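Local coordinates for odorant binding protein ASP5 (Apis mellifera, PDB 3R72) that probably carries odorant molecules in the antennae of the honeybee, enclosing small hydrophobic ligands in a pocket within its helical fold, at residues A[14-19]-A[25-30]. Numbering follows the deposited sequence. Where two conformers were deposited one is given.
Sequences NMRKSC and ITEELV
Arg16, on the long helix 5-23, reaches across to the short helix 27-32 and meets Glu27 and Val30 with different parts of its guanidinium. The tight part lies on the buried side, where Val30 CG1 sits over one face of the group, 3.5 Å from Arg16 NH2 and nearer the NH2 end than the centre of the group. Glu27 comes instead to the edge, from the solvent side, its side chain crossing that of Arg16 at about a right angle. Arg16 NH1 donates to Glu27 OE2 at 2.8 Å in a salt bridge, the oxygen using its anti lone pair; the bond is somewhat bent (151°), and the two planes are steeply inclined. With CG anti to the backbone N the arginine leaves its helix extended, then bends at chi3 (-66°), which turns NH1 toward the acid. Further bonds fix its rotation: Asp31 pairs with NH1, and NE donates to the carbonyl of Pro122 at the C-terminus. A leucine in place of Arg16 would probably cost Glu27 and Asp31 this cationic partner and the Pro122 carbonyl its donor. The contact is a side-chain bridge between two consecutive helices, 5-23 and 27-32, of the all-helical PBP/GOBP fold, where helix 5-23 also supplies Met15 to the ligand pocket and Cys19 to the disulfide with Cys50.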
# COMPACT_ATOMS: atom_id res chain seq x y z
N ASN A 14 -12.14 -0.76 6.35
CA ASN A 14 -13.12 0.17 5.79
C ASN A 14 -12.67 0.80 4.48
O ASN A 14 -13.47 0.98 3.58
CB ASN A 14 -13.55 1.18 6.84
CG ASN A 14 -14.55 0.56 7.80
OD1 ASN A 14 -15.60 0.10 7.38
ND2 ASN A 14 -14.21 0.52 9.06
N MET A 15 -11.39 1.10 4.36
CA MET A 15 -10.83 1.55 3.08
C MET A 15 -10.95 0.45 2.02
O MET A 15 -11.33 0.71 0.87
CB MET A 15 -9.38 1.96 3.25
CG MET A 15 -9.22 3.22 4.07
SD MET A 15 -7.56 3.88 4.08
CE MET A 15 -6.70 2.53 4.80
N ARG A 16 -10.61 -0.77 2.39
CA ARG A 16 -10.74 -1.89 1.46
C ARG A 16 -12.17 -2.01 0.96
O ARG A 16 -12.41 -2.13 -0.25
CB ARG A 16 -10.35 -3.22 2.12
CG ARG A 16 -10.69 -4.43 1.26
CD ARG A 16 -10.30 -5.75 1.86
NE ARG A 16 -8.86 -5.89 1.98
CZ ARG A 16 -8.24 -7.05 2.20
NH1 ARG A 16 -8.93 -8.19 2.33
NH2 ARG A 16 -6.93 -7.08 2.32
N LYS A 17 -13.12 -2.01 1.89
CA LYS A 17 -14.53 -2.15 1.56
C LYS A 17 -14.94 -1.18 0.50
O LYS A 17 -15.60 -1.55 -0.49
CB LYS A 17 -15.40 -1.85 2.78
CG LYS A 17 -15.62 -2.98 3.74
CD LYS A 17 -16.96 -2.84 4.48
CE LYS A 17 -16.78 -2.93 5.98
NZ LYS A 17 -17.98 -3.48 6.65
N SER A 18 -14.58 0.08 0.71
CA SER A 18 -14.89 1.16 -0.21
C SER A 18 -14.28 0.90 -1.58
O SER A 18 -14.96 0.94 -2.61
CB SER A 18 -14.33 2.47 0.33
OG SER A 18 -14.56 3.54 -0.57
N CYS A 19 -12.98 0.65 -1.61
CA CYS A 19 -12.29 0.46 -2.88
C CYS A 19 -12.71 -0.84 -3.62
O CYS A 19 -12.77 -0.86 -4.85
CB CYS A 19 -10.78 0.55 -2.67
SG CYS A 19 -10.15 2.22 -2.30
N ILE A 25 -13.60 -5.73 -7.91
CA ILE A 25 -12.79 -6.93 -7.82
C ILE A 25 -13.13 -7.64 -6.53
O ILE A 25 -13.90 -7.14 -5.71
CB ILE A 25 -11.28 -6.66 -7.91
CG1 ILE A 25 -10.81 -5.70 -6.82
CG2 ILE A 25 -10.94 -6.14 -9.29
CD1 ILE A 25 -9.30 -5.60 -6.69
N THR A 26 -12.55 -8.81 -6.33
CA THR A 26 -12.85 -9.62 -5.18
C THR A 26 -11.85 -9.41 -4.05
O THR A 26 -10.68 -9.06 -4.25
CB THR A 26 -12.85 -11.11 -5.55
OG1 THR A 26 -11.53 -11.45 -5.95
CG2 THR A 26 -13.85 -11.42 -6.68
N GLU A 27 -12.31 -9.72 -2.85
CA GLU A 27 -11.45 -9.72 -1.71
C GLU A 27 -10.31 -10.74 -1.87
O GLU A 27 -9.18 -10.48 -1.45
CB GLU A 27 -12.25 -9.97 -0.44
CG GLU A 27 -11.42 -9.82 0.80
CD GLU A 27 -12.23 -9.40 2.00
OE1 GLU A 27 -13.43 -9.75 2.10
OE2 GLU A 27 -11.65 -8.73 2.87
N GLU A 28 -10.60 -11.87 -2.49
CA GLU A 28 -9.58 -12.87 -2.74
C GLU A 28 -8.40 -12.26 -3.51
O GLU A 28 -7.24 -12.50 -3.17
CB GLU A 28 -10.17 -14.05 -3.54
CG GLU A 28 -9.11 -15.09 -3.86
CD GLU A 28 -9.53 -16.15 -4.85
OE1 GLU A 28 -10.72 -16.26 -5.21
OE2 GLU A 28 -8.62 -16.89 -5.29
N LEU A 29 -8.69 -11.50 -4.55
CA LEU A 29 -7.65 -10.95 -5.39
C LEU A 29 -6.77 -9.97 -4.58
O LEU A 29 -5.54 -9.96 -4.68
CB LEU A 29 -8.32 -10.30 -6.60
CG LEU A 29 -7.37 -9.80 -7.69
CD1 LEU A 29 -6.54 -10.94 -8.27
CD2 LEU A 29 -8.17 -9.11 -8.77
N VAL A 30 -7.40 -9.18 -3.72
CA VAL A 30 -6.65 -8.27 -2.86
C VAL A 30 -5.81 -9.04 -1.84
O VAL A 30 -4.64 -8.74 -1.64
CB VAL A 30 -7.59 -7.27 -2.17
CG1 VAL A 30 -6.82 -6.44 -1.15
CG2 VAL A 30 -8.28 -6.40 -3.21